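Local coordinates for protein nitroreductase (Mycolicibacterium smegmatis, PDB 6XRI) that probably binds the deazaflavin coenzyme F420 and uses its reduced form to convert quinones into quinols, at residues 34-39 / 87-92; 41-46 / 78-83; 61-66 / 134-139. All coordinates share one frame; numbering follows the deposited sequence.

Contacts 1 and 3 are buried antiparallel strand pairs in the same six-stranded barrel, and contact 2 lies toward its rim, partly open and beside the second subunit. In 34-39 / 87-92 and 61-66 / 134-139, mostly apolar side chains fill out the main-chain bonds, contact 1 adding the polar S88, Q90 and D91, and the two meet inside the barrel, where F38 packs on M64 and V139. Contact 2 depends instead on one asparagine amide that holds a loop to helix 78-83. That helix ties the three together: V81 touches V87 of contact 1, and Y78 and K82 pack on F137 of contact 3. Contacts 1 and 2 reach the second subunit; no other chain of the assembly touches contact 3.

Contact 1. Residues 34-39 / 87-92; sequences PIVLFT and VSVQDG
The F38 ring takes V87 CG1 at its edge, near the ring plane, with CD1 4.1 Å from that methyl, while V89 CG2 comes in at a slant, 3.6 Å from F38 CE1. The other flat group is the Q90 amide: L37 CD2 rests over it, 4.0 Å from Q90 CD. Between these groups, on opposite faces of the sheet, antiparallel strands 35-41 and 86-91, segment axes 4.6 Å apart, close the six-stranded barrel as first and last in its order. L37 and Q90 exchange two nearly straight backbone bonds, L37 N to Q90 O and Q90 N to L37 O (2.9 Å). T39 N gives a third to S88 O at 2.8 Å, and its return from S88 N to T39 O is weak. F38 and V89 form the non-hydrogen-bonded pair between. With CG anti to the carbonyl carbon (chi1 -62°), the phenyl lies alongside V89 and reaches Y62 and M64. Were F38 an alanine, V87 CG1 and V89 CG2 would probably lose the ring they pack on, and a gap would open against M64. At the far end V36 CG1 lies near D91 OD1 (3.5 Å, to be read with caution since D91 is poorly ordered); D91 OD2 makes a salt bridge to R55 and a hydrogen bond to Y62. Q90 NE2 bonds to D26, and S88 OG to the backbone N of D98. The seam is thus held by its main chain and, on the F38 face, by apolar packing within the barrel, while S88, Q90 and D91 tie their polar ends to other parts of the chain.

Contact 2. Residues 41-46 / 78-83; sequences TGAKSG and YFNVKA
From T41 to A43 the backbone turns past N80, and residues 43-45 then take helical angles, with G46 N bonded back to G42 O. This is the loop of the hairpin that joins strands 35-41 and 48-58 of the barrel, and helix 78-83 is fastened to it by a two-pronged asparagine amide. N80 ND2 donates to T41 O at 2.7 Å, nearly straight at the hydrogen (168°). The acceptor lies close to the amide plane of N80, yet the donor sits well above the carbonyl plane of T41. N80 OD1 in turn receives the backbone N-H of A43, a longer bond of 3.2 Å bent to 143°. At chi1 -165° the N80 side chain swings away from its own N-H, and the amide reaches out from the helix to the loop. Two bonds to the main chain fix the rotation of that amide; ND2 adds a weak bond to T40 OG1, and T41 O has a further weak one from N84. The second subunit packs here too, its R13 on A43, its L20 on N80 and its T16 on A83. One turn on from N80, the methyl A83 CB rests 4.1 Å from A43 CB.

Contact 3. Residues 61-66 / 134-139; sequences KYAMVA and IPVFIV
M64 and F137 bond to each other twice through their main chains, F137 N to M64 O at 2.9 Å and M64 N to F137 O at 3.0 Å, the latter noticeably bent (147°). The same O of M64 lies in the plane of the F137 ring, at its edge, where CD1 comes to 3.7 Å; A66 CB meets that edge as well, near CE1. V139 N donates to Y62 O from well above the carbonyl plane, and the bonds at the two ends, Y62 N to V139 O and A66 N to P135 O, are weak. Strands 61-65 and 136-139 are thus paired antiparallel in the barrel, their segment axes 4.5 Å apart. On the face of Y62, M64, F137 and V139, the methionine turns at chi3 (-110°) and its CE touches V139 CG1 at 4.1 Å, the two side chains crossing at about a right angle. V139 CG2 packs 3.7 Å from Y62 CB. On the other face A63 and V65 meet V136 CG1, and V65 CG1 reaches I134 CG2 at 3.8 Å, just beyond the strand. Helix 106-119 covers this second face: W112 packs on A63 and I138, W113 on I134, and A116 on V65. Around M64, A66 and F137 stand W77 and helix 78-83, with V81 on M64. Strand 94-103 continues the sheet, with backbone bonds of I138 to R102 and, just past its end, of V136 to L104. The polar backbone of I134 is anchored too, its O by R109 and its N by Q127. Chemically, then, this is a mostly apolar pairing packed on both faces: the strands bond to each other at Y62, M64 and A66, weakly at the ends, V136 and I138 turn to the next strand, and Y62 sends its OH to D91.

Contact 1. Residues 34-39 / 87-92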
loop_
_atom_site.group_PDB
_atom_site.type_symbol
_atom_site.label_atom_id
_atom_site.label_comp_id
_atom_site.label_asym_id
_atom_site.label_seq_id
_atom_site.Cartn_x
_atom_site.Cartn_y
_atom_site.Cartn_z
ATOM N N PRO A 34 1.718 -0.137 8.401
ATOM C CA PRO A 34 0.556 0.758 8.579
ATOM C C PRO A 34 -0.383 0.893 7.393
ATOM O O PRO A 34 -1.061 1.913 7.287
ATOM C CB PRO A 34 1.201 2.116 8.846
ATOM C CG PRO A 34 2.487 2.074 7.965
ATOM C CD PRO A 34 2.942 0.598 8.018
ATOM N N ILE A 35 -0.451 -0.119 6.539
ATOM C CA ILE A 35 -1.161 -0.008 5.274
ATOM C C ILE A 35 -2.230 -1.088 5.181
ATOM O O ILE A 35 -2.085 -2.199 5.706
ATOM C CB ILE A 35 -0.186 -0.098 4.077
ATOM C CG1 ILE A 35 0.879 0.997 4.182
ATOM C CG2 ILE A 35 -0.935 0.022 2.756
ATOM C CD1 ILE A 35 2.097 0.795 3.270
ATOM N N VAL A 36 -3.324 -0.741 4.507
ATOM C CA VAL A 36 -4.381 -1.675 4.157
ATOM C C VAL A 36 -4.666 -1.503 2.675
ATOM O O VAL A 36 -4.233 -0.542 2.041
ATOM C CB VAL A 36 -5.667 -1.459 4.977
ATOM C CG1 VAL A 36 -5.407 -1.725 6.429
ATOM C CG2 VAL A 36 -6.191 -0.049 4.737
ATOM N N LEU A 37 -5.415 -2.455 2.128
ATOM C CA LEU A 37 -5.737 -2.491 0.711
ATOM C C LEU A 37 -7.241 -2.340 0.549
ATOM O O LEU A 37 -8.011 -2.971 1.280
ATOM C CB LEU A 37 -5.255 -3.800 0.071
ATOM C CG LEU A 37 -5.320 -3.873 -1.457
ATOM C CD1 LEU A 37 -4.194 -3.017 -2.045
ATOM C CD2 LEU A 37 -5.280 -5.317 -1.935
ATOM N N PHE A 38 -7.647 -1.485 -0.389
ATOM C CA PHE A 38 -9.040 -1.308 -0.776
ATOM C C PHE A 38 -9.200 -1.737 -2.225
ATOM O O PHE A 38 -8.405 -1.340 -3.088
ATOM C CB PHE A 38 -9.495 0.144 -0.598
ATOM C CG PHE A 38 -9.423 0.618 0.820
ATOM C CD1 PHE A 38 -10.453 0.311 1.716
ATOM C CD2 PHE A 38 -8.318 1.338 1.270
ATOM C CE1 PHE A 38 -10.394 0.722 3.039
ATOM C CE2 PHE A 38 -8.240 1.755 2.590
ATOM C CZ PHE A 38 -9.283 1.449 3.481
ATOM N N THR A 39 -10.222 -2.547 -2.486
ATOM C CA THR A 39 -10.503 -3.039 -3.830
ATOM C C THR A 39 -11.756 -2.360 -4.379
ATOM O O THR A 39 -12.823 -2.389 -3.749
ATOM C CB THR A 39 -10.658 -4.563 -3.858
ATOM O OG1 THR A 39 -9.468 -5.202 -3.368
ATOM C CG2 THR A 39 -10.898 -5.036 -5.302
ATOM N N VAL A 87 -16.946 -1.785 -1.947
ATOM C CA VAL A 87 -15.507 -1.853 -1.720
ATOM C C VAL A 87 -15.214 -2.976 -0.735
ATOM O O VAL A 87 -16.003 -3.239 0.181
ATOM C CB VAL A 87 -14.952 -0.504 -1.209
ATOM C CG1 VAL A 87 -13.521 -0.672 -0.775
ATOM C CG2 VAL A 87 -15.053 0.579 -2.295
ATOM N N SER A 88 -14.094 -3.660 -0.958
ATOM C CA SER A 88 -13.543 -4.658 -0.054
ATOM C C SER A 88 -12.233 -4.146 0.523
ATOM O O SER A 88 -11.488 -3.414 -0.137
ATOM C CB SER A 88 -13.319 -5.986 -0.785
ATOM O OG SER A 88 -14.517 -6.387 -1.422
ATOM N N VAL A 89 -11.959 -4.532 1.764
ATOM C CA VAL A 89 -10.728 -4.138 2.436
ATOM C C VAL A 89 -9.977 -5.380 2.895
ATOM O O VAL A 89 -10.573 -6.346 3.382
ATOM C CB VAL A 89 -10.998 -3.176 3.618
ATOM C CG1 VAL A 89 -11.827 -3.856 4.687
ATOM C CG2 VAL A 89 -9.683 -2.625 4.224
ATOM N N GLN A 90 -8.660 -5.345 2.723
ATOM C CA GLN A 90 -7.758 -6.374 3.213
ATOM C C GLN A 90 -6.806 -5.740 4.214
ATOM O O GLN A 90 -6.030 -4.850 3.848
ATOM C CB GLN A 90 -6.986 -7.002 2.054
ATOM C CG GLN A 90 -7.884 -7.512 0.908
ATOM C CD GLN A 90 -7.104 -8.357 -0.126
ATOM O OE1 GLN A 90 -6.021 -8.860 0.172
ATOM N NE2 GLN A 90 -7.653 -8.505 -1.332
ATOM N N ASP A 91 -6.878 -6.193 5.469
ATOM C CA ASP A 91 -6.012 -5.715 6.550
ATOM C C ASP A 91 -5.245 -6.898 7.151
ATOM O O ASP A 91 -5.804 -7.700 7.909
ATOM C CB ASP A 91 -6.829 -4.979 7.606
ATOM C CG ASP A 91 -5.960 -4.383 8.697
ATOM O OD1 ASP A 91 -4.703 -4.400 8.537
ATOM O OD2 ASP A 91 -6.554 -3.908 9.699
ATOM N N GLY A 92 -3.961 -7.000 6.823
ATOM C CA GLY A 92 -3.172 -8.128 7.291
ATOM C C GLY A 92 -3.766 -9.423 6.776
ATOM O O GLY A 92 -3.811 -9.674 5.564
#

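Contact 2. Residues 41-46 / 78-83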
loop_
_atom_site.group_PDB
_atom_site.type_symbol
_atom_site.label_atom_id
_atom_site.label_comp_id
_atom_site.label_asym_id
_atom_site.label_seq_id
_atom_site.Cartn_x
_atom_site.Cartn_y
_atom_site.Cartn_z
ATOM N N THR A 41 -14.210 -1.507 -7.994
ATOM C CA THR A 41 -14.731 -2.136 -9.199
ATOM C C THR A 41 -14.990 -1.071 -10.263
ATOM O O THR A 41 -15.701 -0.092 -10.007
ATOM C CB THR A 41 -16.018 -2.908 -8.880
ATOM O OG1 THR A 41 -15.745 -3.947 -7.936
ATOM C CG2 THR A 41 -16.592 -3.531 -10.150
ATOM N N GLY A 42 -14.404 -1.262 -11.449
ATOM C CA GLY A 42 -14.624 -0.363 -12.567
ATOM C C GLY A 42 -16.110 -0.171 -12.793
ATOM O O GLY A 42 -16.871 -1.147 -12.837
ATOM N N ALA A 43 -16.543 1.088 -12.885
ATOM C CA ALA A 43 -17.972 1.367 -12.985
ATOM C C ALA A 43 -18.540 0.763 -14.254
ATOM O O ALA A 43 -19.569 0.076 -14.234
ATOM C CB ALA A 43 -18.215 2.878 -12.949
ATOM N N LYS A 44 -17.858 0.986 -15.368
ATOM C CA LYS A 44 -18.346 0.475 -16.636
ATOM C C LYS A 44 -18.003 -1.002 -16.808
ATOM O O LYS A 44 -18.892 -1.823 -17.052
ATOM C CB LYS A 44 -17.769 1.307 -17.782
ATOM C CG LYS A 44 -18.005 0.713 -19.180
ATOM C CD LYS A 44 -19.473 0.754 -19.588
ATOM C CE LYS A 44 -19.773 -0.300 -20.645
ATOM N NZ LYS A 44 -19.989 0.290 -22.003
ATOM N N SER A 45 -16.721 -1.359 -16.683
ATOM C CA SER A 45 -16.254 -2.687 -17.067
ATOM C C SER A 45 -16.396 -3.728 -15.962
ATOM O O SER A 45 -16.484 -4.927 -16.257
ATOM C CB SER A 45 -14.785 -2.624 -17.471
ATOM O OG SER A 45 -14.012 -2.601 -16.288
ATOM N N GLY A 46 -16.411 -3.307 -14.701
ATOM C CA GLY A 46 -16.409 -4.238 -13.595
ATOM C C GLY A 46 -15.040 -4.753 -13.216
ATOM O O GLY A 46 -14.940 -5.605 -12.323
ATOM N N TYR A 78 -11.116 8.351 -6.730
ATOM C CA TYR A 78 -12.127 9.128 -6.030
ATOM C C TYR A 78 -13.492 8.940 -6.676
ATOM O O TYR A 78 -14.449 8.505 -6.025
ATOM C CB TYR A 78 -11.718 10.605 -6.006
ATOM C CG TYR A 78 -12.757 11.529 -5.406
ATOM C CD1 TYR A 78 -13.120 11.427 -4.074
ATOM C CD2 TYR A 78 -13.371 12.499 -6.175
ATOM C CE1 TYR A 78 -14.064 12.271 -3.524
ATOM C CE2 TYR A 78 -14.330 13.340 -5.640
ATOM C CZ TYR A 78 -14.675 13.223 -4.310
ATOM O OH TYR A 78 -15.630 14.047 -3.747
ATOM N N PHE A 79 -13.598 9.254 -7.969
ATOM C CA PHE A 79 -14.912 9.249 -8.599
ATOM C C PHE A 79 -15.441 7.832 -8.752
ATOM O O PHE A 79 -16.651 7.612 -8.655
ATOM C CB PHE A 79 -14.876 9.949 -9.966
ATOM C CG PHE A 79 -14.765 11.451 -9.884
ATOM C CD1 PHE A 79 -15.769 12.192 -9.280
ATOM C CD2 PHE A 79 -13.665 12.118 -10.420
ATOM C CE1 PHE A 79 -15.678 13.552 -9.188
ATOM C CE2 PHE A 79 -13.569 13.488 -10.339
ATOM C CZ PHE A 79 -14.579 14.208 -9.718
ATOM N N ASN A 80 -14.559 6.860 -8.987
ATOM C CA ASN A 80 -15.021 5.491 -9.189
ATOM C C ASN A 80 -15.601 4.918 -7.905
ATOM O O ASN A 80 -16.544 4.114 -7.933
ATOM C CB ASN A 80 -13.872 4.619 -9.690
ATOM C CG ASN A 80 -14.350 3.307 -10.254
ATOM O OD1 ASN A 80 -14.559 3.180 -11.459
ATOM N ND2 ASN A 80 -14.544 2.323 -9.384
ATOM N N VAL A 81 -15.029 5.309 -6.766
ATOM C CA VAL A 81 -15.562 4.875 -5.492
ATOM C C VAL A 81 -16.875 5.573 -5.198
ATOM O O VAL A 81 -17.665 5.068 -4.397
ATOM C CB VAL A 81 -14.548 5.124 -4.362
ATOM C CG1 VAL A 81 -15.188 4.814 -3.011
ATOM C CG2 VAL A 81 -13.278 4.290 -4.597
ATOM N N LYS A 82 -17.128 6.735 -5.805
ATOM C CA LYS A 82 -18.449 7.349 -5.683
ATOM C C LYS A 82 -19.454 6.688 -6.619
ATOM O O LYS A 82 -20.572 6.356 -6.206
ATOM C CB LYS A 82 -18.353 8.845 -5.971
ATOM C CG LYS A 82 -17.637 9.629 -4.878
ATOM C CD LYS A 82 -17.359 11.078 -5.291
ATOM C CE LYS A 82 -18.668 11.879 -5.419
ATOM N NZ LYS A 82 -18.393 13.285 -5.901
ATOM N N ALA A 83 -19.052 6.480 -7.870
ATOM C CA ALA A 83 -19.904 5.817 -8.848
ATOM C C ALA A 83 -20.280 4.412 -8.389
ATOM O O ALA A 83 -21.453 4.018 -8.441
ATOM C CB ALA A 83 -19.171 5.786 -10.191
#

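Contact 3. Residues 61-66 / 134-139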
loop_
_atom_site.group_PDB
_atom_site.type_symbol
_atom_site.label_atom_id
_atom_site.label_comp_id
_atom_site.label_asym_id
_atom_site.label_seq_id
_atom_site.Cartn_x
_atom_site.Cartn_y
_atom_site.Cartn_z
ATOM N N LYS A 61 -14.486 -0.599 11.182
ATOM C CA LYS A 61 -14.740 0.290 10.059
ATOM C C LYS A 61 -13.455 1.023 9.706
ATOM O O LYS A 61 -12.619 1.292 10.570
ATOM C CB LYS A 61 -15.840 1.296 10.397
ATOM C CG LYS A 61 -17.089 0.671 11.016
ATOM C CD LYS A 61 -18.073 0.167 9.960
ATOM C CE LYS A 61 -19.403 -0.279 10.587
ATOM N NZ LYS A 61 -20.325 0.862 10.938
ATOM N N TYR A 62 -13.303 1.349 8.430
ATOM C CA TYR A 62 -12.090 1.976 7.932
ATOM C C TYR A 62 -12.433 3.307 7.273
ATOM O O TYR A 62 -13.601 3.658 7.085
ATOM C CB TYR A 62 -11.360 1.050 6.937
ATOM C CG TYR A 62 -10.778 -0.204 7.567
ATOM C CD1 TYR A 62 -11.605 -1.251 7.987
ATOM C CD2 TYR A 62 -9.399 -0.337 7.738
ATOM C CE1 TYR A 62 -11.074 -2.388 8.581
ATOM C CE2 TYR A 62 -8.856 -1.461 8.319
ATOM C CZ TYR A 62 -9.685 -2.487 8.743
ATOM O OH TYR A 62 -9.082 -3.586 9.325
ATOM N N ALA A 63 -11.384 4.036 6.903
ATOM C CA ALA A 63 -11.507 5.318 6.228
ATOM C C ALA A 63 -10.547 5.377 5.047
ATOM O O ALA A 63 -9.376 5.001 5.157
ATOM C CB ALA A 63 -11.226 6.486 7.188
ATOM N N MET A 64 -11.054 5.864 3.925
ATOM C CA MET A 64 -10.238 6.178 2.763
ATOM C C MET A 64 -10.087 7.691 2.664
ATOM O O MET A 64 -11.082 8.413 2.528
ATOM C CB MET A 64 -10.870 5.609 1.498
ATOM C CG MET A 64 -11.027 4.087 1.453
ATOM S SD MET A 64 -11.349 3.526 -0.253
ATOM C CE MET A 64 -13.051 3.004 -0.116
ATOM N N VAL A 65 -8.851 8.163 2.756
ATOM C CA VAL A 65 -8.561 9.588 2.722
ATOM C C VAL A 65 -8.138 9.888 1.296
ATOM O O VAL A 65 -7.069 9.455 0.850
ATOM C CB VAL A 65 -7.476 9.982 3.733
ATOM C CG1 VAL A 65 -7.095 11.443 3.539
ATOM C CG2 VAL A 65 -7.938 9.746 5.179
ATOM N N ALA A 66 -8.978 10.616 0.573
ATOM C CA ALA A 66 -8.810 10.750 -0.880
ATOM C C ALA A 66 -7.863 11.917 -1.175
ATOM O O ALA A 66 -8.192 12.863 -1.884
ATOM C CB ALA A 66 -10.171 10.949 -1.560
ATOM N N ILE A 134 -10.310 17.921 1.857
ATOM C CA ILE A 134 -9.945 16.570 1.425
ATOM C C ILE A 134 -11.141 15.678 1.771
ATOM O O ILE A 134 -11.362 15.442 2.974
ATOM C CB ILE A 134 -8.623 16.129 2.096
ATOM C CG1 ILE A 134 -7.447 16.976 1.572
ATOM C CG2 ILE A 134 -8.371 14.665 1.880
ATOM C CD1 ILE A 134 -6.182 16.783 2.351
ATOM N N PRO A 135 -11.926 15.158 0.812
ATOM C CA PRO A 135 -12.930 14.153 1.162
ATOM C C PRO A 135 -12.430 13.025 2.047
ATOM O O PRO A 135 -11.262 12.700 2.073
ATOM C CB PRO A 135 -13.409 13.616 -0.173
ATOM C CG PRO A 135 -12.651 14.449 -1.379
ATOM C CD PRO A 135 -11.645 15.322 -0.599
ATOM N N VAL A 136 -13.331 12.383 2.793
ATOM C CA VAL A 136 -12.945 11.202 3.587
ATOM C C VAL A 136 -14.103 10.224 3.517
ATOM O O VAL A 136 -15.249 10.627 3.728
ATOM C CB VAL A 136 -12.609 11.558 5.055
ATOM C CG1 VAL A 136 -12.173 10.337 5.839
ATOM C CG2 VAL A 136 -11.525 12.601 5.126
ATOM N N PHE A 137 -13.827 8.969 3.162
ATOM C CA PHE A 137 -14.880 7.966 3.060
ATOM C C PHE A 137 -14.844 7.051 4.275
ATOM O O PHE A 137 -13.784 6.773 4.835
ATOM C CB PHE A 137 -14.761 7.104 1.799
ATOM C CG PHE A 137 -14.899 7.854 0.516
ATOM C CD1 PHE A 137 -13.793 8.521 -0.042
ATOM C CD2 PHE A 137 -16.110 7.847 -0.161
ATOM C CE1 PHE A 137 -13.897 9.189 -1.238
ATOM C CE2 PHE A 137 -16.240 8.498 -1.364
ATOM C CZ PHE A 137 -15.120 9.173 -1.919
ATOM N N ILE A 138 -15.993 6.606 4.695
ATOM C CA ILE A 138 -16.052 5.511 5.642
ATOM C C ILE A 138 -16.403 4.281 4.843
ATOM O O ILE A 138 -17.223 4.353 3.923
ATOM C CB ILE A 138 -17.085 5.748 6.745
ATOM C CG1 ILE A 138 -16.971 4.666 7.813
ATOM C CG2 ILE A 138 -18.461 5.695 6.153
ATOM C CD1 ILE A 138 -17.830 4.960 9.022
ATOM N N VAL A 139 -15.786 3.157 5.182
ATOM C CA VAL A 139 -16.112 1.863 4.604
ATOM C C VAL A 139 -16.784 1.068 5.703
ATOM O O VAL A 139 -16.151 0.758 6.720
ATOM C CB VAL A 139 -14.869 1.145 4.064
ATOM C CG1 VAL A 139 -15.118 0.734 2.631
ATOM C CG2 VAL A 139 -13.641 2.051 4.173
#